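PDB 6V2T: dTDP-4-amino-4,6-dideoxyglucose formyltransferase from Shewanella sp. FDAARGOS_354, which probably transfers a formyl group from a folate cofactor to the 4-amino group of dTDP-4-amino-4,6-dideoxyglucose, a sugar nucleotide used in O-antigen synthesis. Local coordinates for residues V29-P34 / A98-I103; D56-A61 / G73-N78; L121-R126 / S203-N208. All coordinates share one frame; numbering follows the deposited sequence.

Contact 1 (V29-P34 / A98-I103); sequences VSDNKP and AHCKQI. With 0FX (dTDP-4-amino-4,6-dideoxyglucose), chain G; FOL (folic acid), chain H.
Ser30 and Ala98 meet where two neighbouring parallel strands run out, and here the packing is tightest. A chi1 of -178° carries Ser30 OG to the Ala98 carbonyl, which it reaches in the carbonyl plane, OG 2.6 Å from Ala98 O. Ala98 N donates almost straight to Val29 O at 2.8 Å, while Val29 CG1 rests on Cys100 SG at 3.5 Å. Asp31 grips the departing chain twice: its N comes to His99 O from above the carbonyl plane, and its OD2 offers the anti lone pair to Lys101 N at 2.9 Å. Ser60 and Asn63 also bind this buried carboxylate, fixing its rotation. Asn32 and His99, a buried pair lying side by side, grip phosphate oxygen O3P of the sugar nucleotide through ND2 and ND1; Glu182 holds the far nitrogen of the imidazole.

The looser side belongs to partly exposed Lys101, which crosses Asp31 with methylenes alone, CD 3.6 Å from Asp31 CG; its last torsion bends NZ to within 2.8 Å of the sugar's O2G. Cys100 O receives N10 of the folate. Such a cleft, opened where adjacent strands lead off in different directions, is the ligand-binding switch point of a Rossmann-type sheet.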
loop_
_atom_site.group_PDB
_atom_site.type_symbol
_atom_site.label_atom_id
_atom_site.label_comp_id
_atom_site.label_asym_id
_atom_site.label_seq_id
_atom_site.Cartn_x
_atom_site.Cartn_y
_atom_site.Cartn_z
ATOM N N VAL B 29 -9.575 32.742 2.185
ATOM C CA VAL B 29 -8.509 32.226 3.080
ATOM C C VAL B 29 -8.467 30.716 2.908
ATOM O O VAL B 29 -9.493 30.040 3.123
ATOM C CB VAL B 29 -8.710 32.583 4.556
ATOM C CG1 VAL B 29 -7.488 32.202 5.380
ATOM C CG2 VAL B 29 -9.034 34.048 4.746
ATOM N N SER B 30 -7.308 30.199 2.551
ATOM C CA SER B 30 -7.178 28.797 2.114
ATOM C C SER B 30 -5.756 28.276 2.328
ATOM O O SER B 30 -4.785 29.008 2.025
ATOM C CB SER B 30 -7.551 28.682 0.684
ATOM O OG SER B 30 -7.468 27.325 0.295
ATOM N N ASP B 31 -5.659 27.019 2.747
ATOM C CA ASP B 31 -4.366 26.310 2.944
ATOM C C ASP B 31 -4.316 25.069 2.045
ATOM O O ASP B 31 -3.532 24.170 2.364
ATOM C CB ASP B 31 -4.185 26.004 4.429
ATOM C CG ASP B 31 -3.927 27.281 5.206
ATOM O OD1 ASP B 31 -2.929 27.985 4.887
ATOM O OD2 ASP B 31 -4.743 27.593 6.073
ATOM N N ASN B 32 -5.115 25.050 0.970
ATOM C CA ASN B 32 -5.280 23.918 0.018
ATOM C C ASN B 32 -5.045 24.427 -1.411
ATOM O O ASN B 32 -5.888 25.206 -1.950
ATOM C CB ASN B 32 -6.651 23.260 0.171
ATOM C CG ASN B 32 -6.783 21.942 -0.570
ATOM O OD1 ASN B 32 -7.234 21.908 -1.712
ATOM N ND2 ASN B 32 -6.405 20.854 0.080
ATOM N N LYS B 33 -3.922 24.036 -2.018
ATOM C CA LYS B 33 -3.550 24.526 -3.367
ATOM C C LYS B 33 -4.595 24.048 -4.369
ATOM O O LYS B 33 -5.049 24.845 -5.184
ATOM C CB LYS B 33 -2.127 24.103 -3.754
ATOM C CG LYS B 33 -1.547 24.864 -4.937
ATOM C CD LYS B 33 -0.668 24.027 -5.840
ATOM C CE LYS B 33 -0.862 24.358 -7.303
ATOM N NZ LYS B 33 -0.384 23.258 -8.170
ATOM N N PRO B 34 -5.018 22.760 -4.375
ATOM C CA PRO B 34 -6.043 22.310 -5.321
ATOM C C PRO B 34 -7.304 23.198 -5.338
ATOM O O PRO B 34 -7.680 23.620 -6.406
ATOM C CB PRO B 34 -6.331 20.869 -4.869
ATOM C CG PRO B 34 -5.017 20.416 -4.258
ATOM C CD PRO B 34 -4.498 21.651 -3.554
ATOM N N ALA B 98 -11.645 28.262 2.720
ATOM C CA ALA B 98 -11.499 27.112 1.806
ATOM C C ALA B 98 -10.399 26.214 2.373
ATOM O O ALA B 98 -9.219 26.374 1.989
ATOM C CB ALA B 98 -11.213 27.598 0.405
ATOM N N HIS B 99 -10.774 25.305 3.274
ATOM C CA HIS B 99 -9.804 24.432 3.983
ATOM C C HIS B 99 -8.786 25.347 4.680
ATOM O O HIS B 99 -7.601 25.232 4.416
ATOM C CB HIS B 99 -9.161 23.453 3.003
ATOM C CG HIS B 99 -10.096 22.442 2.422
ATOM N ND1 HIS B 99 -9.682 21.172 2.107
ATOM C CD2 HIS B 99 -11.405 22.506 2.105
ATOM C CE1 HIS B 99 -10.700 20.497 1.592
ATOM N NE2 HIS B 99 -11.777 21.300 1.587
ATOM N N CYS B 100 -9.279 26.271 5.499
ATOM C CA CYS B 100 -8.476 27.208 6.316
ATOM C C CYS B 100 -8.020 26.498 7.590
ATOM O O CYS B 100 -8.910 26.011 8.320
ATOM C CB CYS B 100 -9.304 28.425 6.688
ATOM S SG CYS B 100 -8.372 29.635 7.641
ATOM N N LYS B 101 -6.704 26.459 7.841
ATOM C CA LYS B 101 -6.087 25.811 9.044
ATOM C C LYS B 101 -6.390 26.602 10.331
ATOM O O LYS B 101 -6.146 26.043 11.406
ATOM C CB LYS B 101 -4.566 25.661 8.882
ATOM C CG LYS B 101 -4.099 24.644 7.850
ATOM C CD LYS B 101 -2.622 24.765 7.487
ATOM C CE LYS B 101 -2.140 23.651 6.574
ATOM N NZ LYS B 101 -2.181 22.340 7.265
ATOM N N GLN B 102 -6.885 27.846 10.270
ATOM C CA GLN B 102 -7.095 28.661 11.507
ATOM C C GLN B 102 -8.567 28.718 11.902
ATOM O O GLN B 102 -9.415 28.921 11.035
ATOM C CB GLN B 102 -6.638 30.105 11.335
ATOM C CG GLN B 102 -5.147 30.265 11.094
ATOM C CD GLN B 102 -4.785 31.731 11.025
ATOM O OE1 GLN B 102 -5.034 32.413 10.027
ATOM N NE2 GLN B 102 -4.221 32.233 12.111
ATOM N N ILE B 103 -8.850 28.633 13.197
ATOM C CA ILE B 103 -10.205 28.892 13.743
ATOM C C ILE B 103 -10.456 30.401 13.695
ATOM O O ILE B 103 -9.593 31.156 14.181
ATOM C CB ILE B 103 -10.350 28.326 15.164
ATOM C CG1 ILE B 103 -10.138 26.809 15.178
ATOM C CG2 ILE B 103 -11.716 28.723 15.723
ATOM C CD1 ILE B 103 -9.623 26.250 16.497
HETATM O O4P 0FX G . -8.203 18.861 3.785
HETATM P P2 0FX G . -6.960 19.751 3.863
HETATM O O3P 0FX G . -7.035 20.933 2.949
HETATM O O1G 0FX G . -7.030 20.277 5.341
HETATM C C1G 0FX G . -7.011 21.686 5.557
HETATM C C2G 0FX G . -6.037 21.892 6.700
HETATM O O2G 0FX G . -4.698 21.447 6.415
HETATM C C3G 0FX G . -6.575 21.100 7.880
HETATM O O3G 0FX G . -5.715 21.386 8.992
HETATM C C4G 0FX G . -8.051 21.440 8.166
HETATM N N4A 0FX G . -8.589 20.465 9.120
HETATM C C5G 0FX G . -8.967 21.418 6.948
HETATM C C6G 0FX G . -10.355 21.995 7.293
HETATM O O5G 0FX G . -8.339 22.153 5.895
HETATM O OPP 0FX G . -5.407 19.208 3.443
HETATM P P 0FX G . -4.771 18.261 4.518
HETATM O O1P 0FX G . -4.535 18.773 5.860
HETATM O O2P 0FX G . -3.406 17.896 3.999
HETATM O O5 0FX G . -5.451 16.839 4.585
HETATM C C5 0FX G . -5.923 16.205 3.425
HETATM C C4 0FX G . -6.050 14.713 3.754
HETATM O O4 0FX G . -4.773 14.099 3.938
HETATM C C3 0FX G . -6.766 14.413 5.083
HETATM O O3 0FX G . -8.180 14.485 4.963
HETATM C C2 0FX G . -6.234 13.020 5.502
HETATM C C1 0FX G . -4.820 13.062 4.859
HETATM N N11 0FX G . -3.817 13.297 5.888
HETATM C C61 0FX G . -3.282 14.518 6.111
HETATM C C51 0FX G . -2.309 14.664 7.098
HETATM C C5A 0FX G . -1.702 16.036 7.371
HETATM C C21 0FX G . -3.423 12.230 6.594
HETATM O O21 0FX G . -3.992 11.025 6.337
HETATM N N31 0FX G . -2.492 12.331 7.573
HETATM C C41 0FX G . -1.923 13.537 7.834
HETATM O O41 0FX G . -1.024 13.627 8.859
HETATM N N1 FOL H . -13.651 28.961 12.265
HETATM C C2 FOL H . -14.825 29.040 12.912
HETATM N NA2 FOL H . -14.979 29.925 13.891
HETATM N N3 FOL H . -15.884 28.254 12.551
HETATM C C4 FOL H . -15.743 27.339 11.580
HETATM O O4 FOL H . -16.772 26.662 11.320
HETATM C C4A FOL H . -14.533 27.242 10.899
HETATM N N5 FOL H . -14.309 26.340 9.943
HETATM C C6 FOL H . -12.965 25.964 9.492
HETATM C C7 FOL H . -12.102 27.239 9.503
HETATM N N8 FOL H . -12.287 28.041 10.681
HETATM C C8A FOL H . -13.487 28.089 11.282
HETATM C C9 FOL H . -12.424 24.662 10.192
HETATM N N10 FOL H . -10.972 24.673 10.387
HETATM C C11 FOL H . -8.820 23.349 13.753
HETATM C C12 FOL H . -8.185 23.938 12.657
HETATM C C13 FOL H . -8.920 24.357 11.543
HETATM C C14 FOL H . -10.293 24.227 11.496
HETATM C C15 FOL H . -10.926 23.665 12.599
HETATM C C16 FOL H . -10.202 23.230 13.713
HETATM C C FOL H . -8.031 22.921 14.968
HETATM O O FOL H . -6.945 23.440 15.108
HETATM N N FOL H . -8.500 22.094 15.905
#

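Contact 2 (D56-A61 / G73-N78); sequences DYRYSA and GLTSIN
Tyr59 and Ser76 form the centre of this pairing, in which the strand 56-60 and the short strand 75-77 are joined by backbone bonds. Tyr59 N donates to Thr75 O at 3.0 Å, and Tyr59 O accepts Ile77 N at 2.9 Å, so a single residue of one strand grips the residues before and after Ser76 on the other, the usual pattern of a parallel ladder. A third bond, from Ala61 N to Ile77 O, is bent and weak; Ser76 OG also comes close to Ala61 N, but without a hydrogen bond. The two strand directions already differ by 66°, consistent with so brief a ladder. Before it begins, Thr75 N is buried without a partner.

Among the polar side chains, Arg58 bends at its second torsion and returns NH2 to Tyr57 O, 2.7 Å away and nearly in the guanidinium plane, while Thr75 OG1 lies over one face of that group.

Contacts around an aromatic ring come next. With chi1 at 67°, Tyr59 holds its ring in the crowded position between its own backbone N and carbonyl carbon, which lays one face against the backbone of Thr75 and Ser76. Ser76 CA makes a CH-pi contact there, 3.9 Å from the ring centroid of Tyr59 and 15° off its normal. Leu74 CB lies in the ring plane, at the edge.

Apolar packing flanks the ladder. Leu74 CG sits against Tyr57 CB at 3.6 Å, with helix 33-45 adding Gln40 to both side chains. Ile77 CG2 touches Arg58 CB at 3.8 Å, and Val29 and Ile88 continue the cover of the isoleucine.

Gly73, with its positive phi, closes the preceding helix in a Schellman motif, and the chain then enters an outermost strand of the sheet: a compact beta-alpha-beta unit at the margin of the Rossmann-type fold.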
loop_
_atom_site.group_PDB
_atom_site.type_symbol
_atom_site.label_atom_id
_atom_site.label_comp_id
_atom_site.label_asym_id
_atom_site.label_seq_id
_atom_site.Cartn_x
_atom_site.Cartn_y
_atom_site.Cartn_z
ATOM N N ASP B 56 -9.526 38.499 -3.319
ATOM C CA ASP B 56 -8.158 38.448 -2.742
ATOM C C ASP B 56 -7.953 37.070 -2.112
ATOM O O ASP B 56 -8.933 36.512 -1.612
ATOM C CB ASP B 56 -7.957 39.523 -1.692
ATOM C CG ASP B 56 -7.948 40.912 -2.289
ATOM O OD1 ASP B 56 -7.881 40.995 -3.504
ATOM O OD2 ASP B 56 -8.013 41.869 -1.526
ATOM N N TYR B 57 -6.743 36.525 -2.187
ATOM C CA TYR B 57 -6.426 35.162 -1.696
ATOM C C TYR B 57 -5.322 35.269 -0.651
ATOM O O TYR B 57 -4.347 35.995 -0.883
ATOM C CB TYR B 57 -6.047 34.251 -2.862
ATOM C CG TYR B 57 -7.105 34.124 -3.923
ATOM C CD1 TYR B 57 -7.294 35.118 -4.870
ATOM C CD2 TYR B 57 -7.955 33.029 -3.952
ATOM C CE1 TYR B 57 -8.272 35.007 -5.847
ATOM C CE2 TYR B 57 -8.923 32.897 -4.934
ATOM C CZ TYR B 57 -9.087 33.892 -5.881
ATOM O OH TYR B 57 -10.057 33.747 -6.835
ATOM N N ARG B 58 -5.469 34.554 0.467
ATOM C CA ARG B 58 -4.454 34.510 1.547
ATOM C C ARG B 58 -4.411 33.086 2.118
ATOM O O ARG B 58 -5.453 32.361 2.045
ATOM C CB ARG B 58 -4.783 35.549 2.624
ATOM C CG ARG B 58 -4.928 36.977 2.112
ATOM C CD ARG B 58 -3.608 37.638 1.750
ATOM N NE ARG B 58 -3.770 39.051 1.448
ATOM C CZ ARG B 58 -4.011 39.533 0.242
ATOM N NH1 ARG B 58 -4.153 40.835 0.062
ATOM N NH2 ARG B 58 -4.099 38.715 -0.785
ATOM N N TYR B 59 -3.258 32.679 2.647
ATOM C CA TYR B 59 -3.110 31.377 3.345
ATOM C C TYR B 59 -2.904 31.685 4.823
ATOM O O TYR B 59 -2.728 32.865 5.172
ATOM C CB TYR B 59 -2.000 30.529 2.722
ATOM C CG TYR B 59 -0.628 31.114 2.909
ATOM C CD1 TYR B 59 0.026 30.998 4.121
ATOM C CD2 TYR B 59 0.012 31.795 1.885
ATOM C CE1 TYR B 59 1.284 31.539 4.321
ATOM C CE2 TYR B 59 1.280 32.324 2.061
ATOM C CZ TYR B 59 1.915 32.203 3.287
ATOM O OH TYR B 59 3.156 32.733 3.496
ATOM N N SER B 60 -3.003 30.654 5.669
ATOM C CA SER B 60 -2.998 30.797 7.145
ATOM C C SER B 60 -1.549 30.970 7.605
ATOM O O SER B 60 -0.669 30.307 7.037
ATOM C CB SER B 60 -3.634 29.620 7.854
ATOM O OG SER B 60 -5.036 29.568 7.651
ATOM N N ALA B 61 -1.341 31.800 8.623
ATOM C CA ALA B 61 -0.025 32.065 9.252
ATOM C C ALA B 61 0.569 30.742 9.761
ATOM O O ALA B 61 1.760 30.486 9.515
ATOM C CB ALA B 61 -0.214 33.073 10.369
ATOM N N GLY B 73 1.137 33.214 -5.622
ATOM C CA GLY B 73 1.212 34.645 -5.276
ATOM C C GLY B 73 0.395 34.969 -4.036
ATOM O O GLY B 73 0.114 36.167 -3.803
ATOM N N LEU B 74 -0.001 33.951 -3.266
ATOM C CA LEU B 74 -0.735 34.168 -1.993
ATOM C C LEU B 74 0.270 34.664 -0.966
ATOM O O LEU B 74 1.472 34.353 -1.083
ATOM C CB LEU B 74 -1.447 32.893 -1.529
ATOM C CG LEU B 74 -2.865 32.711 -2.069
ATOM C CD1 LEU B 74 -2.868 32.573 -3.582
ATOM C CD2 LEU B 74 -3.555 31.519 -1.429
ATOM N N THR B 75 -0.212 35.471 -0.037
ATOM C CA THR B 75 0.538 35.931 1.148
ATOM C C THR B 75 -0.198 35.428 2.385
ATOM O O THR B 75 -1.333 34.942 2.260
ATOM C CB THR B 75 0.714 37.451 1.122
ATOM O OG1 THR B 75 -0.591 37.999 0.932
ATOM C CG2 THR B 75 1.649 37.905 0.021
ATOM N N SER B 76 0.454 35.516 3.529
ATOM C CA SER B 76 -0.068 35.025 4.823
ATOM C C SER B 76 -1.124 36.006 5.341
ATOM O O SER B 76 -1.028 37.213 5.023
ATOM C CB SER B 76 1.041 34.852 5.816
ATOM O OG SER B 76 0.545 34.180 6.959
ATOM N N ILE B 77 -2.084 35.497 6.117
ATOM C CA ILE B 77 -2.935 36.332 7.014
ATOM C C ILE B 77 -3.094 35.570 8.325
ATOM O O ILE B 77 -3.052 34.323 8.272
ATOM C CB ILE B 77 -4.289 36.689 6.370
ATOM C CG1 ILE B 77 -4.881 37.964 6.977
ATOM C CG2 ILE B 77 -5.261 35.516 6.430
ATOM C CD1 ILE B 77 -5.899 38.652 6.087
ATOM N N ASN B 78 -3.242 36.303 9.427
ATOM C CA ASN B 78 -3.365 35.766 10.803
ATOM C C ASN B 78 -4.697 36.192 11.421
ATOM O O ASN B 78 -4.786 37.251 12.051
ATOM C CB ASN B 78 -2.207 36.219 11.689
ATOM C CG ASN B 78 -2.241 35.551 13.044
ATOM O OD1 ASN B 78 -3.153 34.785 13.357
ATOM N ND2 ASN B 78 -1.233 35.825 13.848
#

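Contact 3 (L121-R126 / S203-N208); sequences LNPHNR and SYEKGN
Asn125 and Asn208 cross with their amide planes 78° apart, yet bind each other through both functional groups of Asn208. Asn208 ND2 points in its own amide plane to Asn125 OD1, 2.9 Å away, in an almost straight bond. Asn208 OD1 in turn takes Asn125 N at 2.9 Å, the donor standing above the carbonyl plane. A chi1 of 70° folds the Asn208 side chain back over its own backbone and so puts both ends of the amide within reach of one residue. Asn137 and Asn210 also donate to Asn125 OD1, and this convergence of three donors should hold the group firmly.

The backbone runs alongside: Asn208 N donates to Pro123 O at 3.1 Å, and Asn208 O receives Arg126 N at 2.9 Å. Gly207, at positive phi, brings its CA to 3.2 Å from the same Pro123 O.

On the outer side, Pro123, which follows a cis peptide bond, meets the extended Glu205 chain at about a right angle, Pro123 CG lying 3.8 Å from Glu205 CD. The His124 ring stands 79° to the Glu205 carboxylate and only brushes it, His124 CE1 being 3.7 Å from Glu205 OE1.

Arg126 bends at its third torsion and thereby sends NH1 across to Lys206 O at 3.1 Å. Its NH2 goes to Ile152 O, while Lys206 turns its amine to Glu151 and Asp154, acids that probably offset the nearby guanidinium charge. These paired loops lead straight into the small parallel pair of strands 126-127 and 209-210, which joins the loop after strand 113-118 to the chain that returns after helix 171-194.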
loop_
_atom_site.group_PDB
_atom_site.type_symbol
_atom_site.label_atom_id
_atom_site.label_comp_id
_atom_site.label_asym_id
_atom_site.label_seq_id
_atom_site.Cartn_x
_atom_site.Cartn_y
_atom_site.Cartn_z
ATOM N N LEU B 121 -19.808 16.001 5.671
ATOM C CA LEU B 121 -21.266 16.232 5.623
ATOM C C LEU B 121 -21.755 16.601 7.025
ATOM O O LEU B 121 -22.077 15.677 7.809
ATOM C CB LEU B 121 -21.965 14.977 5.093
ATOM C CG LEU B 121 -23.385 15.240 4.575
ATOM C CD1 LEU B 121 -23.359 15.984 3.266
ATOM C CD2 LEU B 121 -24.161 13.956 4.425
ATOM N N ASN B 122 -21.802 17.890 7.324
ATOM C CA ASN B 122 -22.285 18.393 8.646
ATOM C C ASN B 122 -23.685 17.849 8.873
ATOM O O ASN B 122 -24.465 17.774 7.927
ATOM C CB ASN B 122 -22.201 19.909 8.714
ATOM C CG ASN B 122 -20.763 20.385 8.808
ATOM O OD1 ASN B 122 -19.834 19.586 8.946
ATOM N ND2 ASN B 122 -20.569 21.688 8.693
ATOM N N PRO B 123 -24.071 17.464 10.113
ATOM C CA PRO B 123 -23.222 17.594 11.309
ATOM C C PRO B 123 -22.370 16.366 11.701
ATOM O O PRO B 123 -21.901 16.264 12.868
ATOM C CB PRO B 123 -24.300 17.841 12.370
ATOM C CG PRO B 123 -25.443 16.929 11.934
ATOM C CD PRO B 123 -25.422 16.961 10.423
ATOM N N HIS B 124 -22.227 15.417 10.775
ATOM C CA HIS B 124 -21.550 14.113 10.992
ATOM C C HIS B 124 -20.035 14.275 10.837
ATOM O O HIS B 124 -19.599 14.751 9.759
ATOM C CB HIS B 124 -22.052 13.093 9.963
ATOM C CG HIS B 124 -23.543 13.052 9.874
ATOM N ND1 HIS B 124 -24.316 12.642 10.937
ATOM C CD2 HIS B 124 -24.390 13.369 8.865
ATOM C CE1 HIS B 124 -25.589 12.700 10.591
ATOM N NE2 HIS B 124 -25.658 13.134 9.307
ATOM N N ASN B 125 -19.267 13.913 11.859
ATOM C CA ASN B 125 -17.782 13.903 11.804
ATOM C C ASN B 125 -17.332 15.301 11.367
ATOM O O ASN B 125 -16.541 15.421 10.410
ATOM C CB ASN B 125 -17.246 12.786 10.898
ATOM C CG ASN B 125 -17.551 11.392 11.410
ATOM O OD1 ASN B 125 -17.593 11.193 12.621
ATOM N ND2 ASN B 125 -17.731 10.430 10.516
ATOM N N ARG B 126 -17.874 16.308 12.046
ATOM C CA ARG B 126 -17.340 17.684 12.053
ATOM C C ARG B 126 -15.869 17.598 12.481
ATOM O O ARG B 126 -15.503 16.655 13.202
ATOM C CB ARG B 126 -18.148 18.602 12.977
ATOM C CG ARG B 126 -19.600 18.834 12.550
ATOM C CD ARG B 126 -20.497 19.286 13.691
ATOM N NE ARG B 126 -19.831 20.362 14.394
ATOM C CZ ARG B 126 -19.798 20.526 15.716
ATOM N NH1 ARG B 126 -20.510 19.748 16.516
ATOM N NH2 ARG B 126 -19.033 21.467 16.227
ATOM N N SER B 203 -30.192 23.890 11.844
ATOM C CA SER B 203 -30.478 22.510 12.338
ATOM C C SER B 203 -30.212 22.460 13.840
ATOM O O SER B 203 -29.220 23.079 14.271
ATOM C CB SER B 203 -29.638 21.468 11.641
ATOM O OG SER B 203 -30.074 21.286 10.307
ATOM N N TYR B 204 -31.029 21.715 14.592
ATOM C CA TYR B 204 -30.847 21.483 16.051
ATOM C C TYR B 204 -30.309 20.058 16.265
ATOM O O TYR B 204 -30.375 19.555 17.396
ATOM C CB TYR B 204 -32.146 21.786 16.811
ATOM C CG TYR B 204 -32.858 23.032 16.341
ATOM C CD1 TYR B 204 -32.248 24.279 16.414
ATOM C CD2 TYR B 204 -34.132 22.965 15.794
ATOM C CE1 TYR B 204 -32.888 25.424 15.960
ATOM C CE2 TYR B 204 -34.787 24.099 15.340
ATOM C CZ TYR B 204 -34.163 25.331 15.424
ATOM O OH TYR B 204 -34.816 26.441 14.973
ATOM N N GLU B 205 -29.777 19.438 15.207
ATOM C CA GLU B 205 -28.973 18.185 15.279
ATOM C C GLU B 205 -27.501 18.575 15.509
ATOM O O GLU B 205 -26.906 19.180 14.603
ATOM C CB GLU B 205 -29.232 17.449 13.967
ATOM C CG GLU B 205 -28.781 16.001 13.923
ATOM C CD GLU B 205 -28.870 15.430 12.507
ATOM O OE1 GLU B 205 -28.487 14.245 12.304
ATOM O OE2 GLU B 205 -29.296 16.190 11.587
ATOM N N LYS B 206 -26.899 18.296 16.664
ATOM C CA LYS B 206 -25.538 18.842 16.974
ATOM C C LYS B 206 -24.454 18.064 16.213
ATOM O O LYS B 206 -23.381 18.657 15.930
ATOM C CB LYS B 206 -25.172 18.765 18.457
ATOM C CG LYS B 206 -25.012 20.124 19.118
ATOM C CD LYS B 206 -23.865 20.946 18.563
ATOM C CE LYS B 206 -24.244 22.391 18.324
ATOM N NZ LYS B 206 -23.076 23.294 18.452
ATOM N N GLY B 207 -24.712 16.774 16.002
ATOM C CA GLY B 207 -23.795 15.783 15.427
ATOM C C GLY B 207 -22.622 15.505 16.342
ATOM O O GLY B 207 -22.797 15.522 17.571
ATOM N N ASN B 208 -21.430 15.375 15.778
ATOM C CA ASN B 208 -20.228 14.948 16.540
ATOM C C ASN B 208 -19.006 15.613 15.918
ATOM O O ASN B 208 -18.945 15.742 14.678
ATOM C CB ASN B 208 -20.105 13.424 16.582
ATOM C CG ASN B 208 -19.745 12.848 15.227
ATOM O OD1 ASN B 208 -20.527 12.943 14.290
ATOM N ND2 ASN B 208 -18.552 12.296 15.126
#

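How the contacts relate
Contacts 1 and 2 belong to one seven-stranded sheet, in which strands 24-30 and 53-60 are neighbours, whereas contact 3 stands apart from it. The centres of the first two are 9 Å apart, and contact 2 falls within the chain span that contact 1 brackets. They touch directly, Ser30 N lying 2.9 Å from Arg58 O, so the edge unit backs the ligand-binding strand ends. Contact 3 comes later in the chain and leads into a separate two-stranded sheet. Its centre is about 21 Å from that of contact 1 and 29 Å from that of contact 2, which lies on the opposite side of the chain's centre. Of the three, contact 1 alone binds both ligands directly.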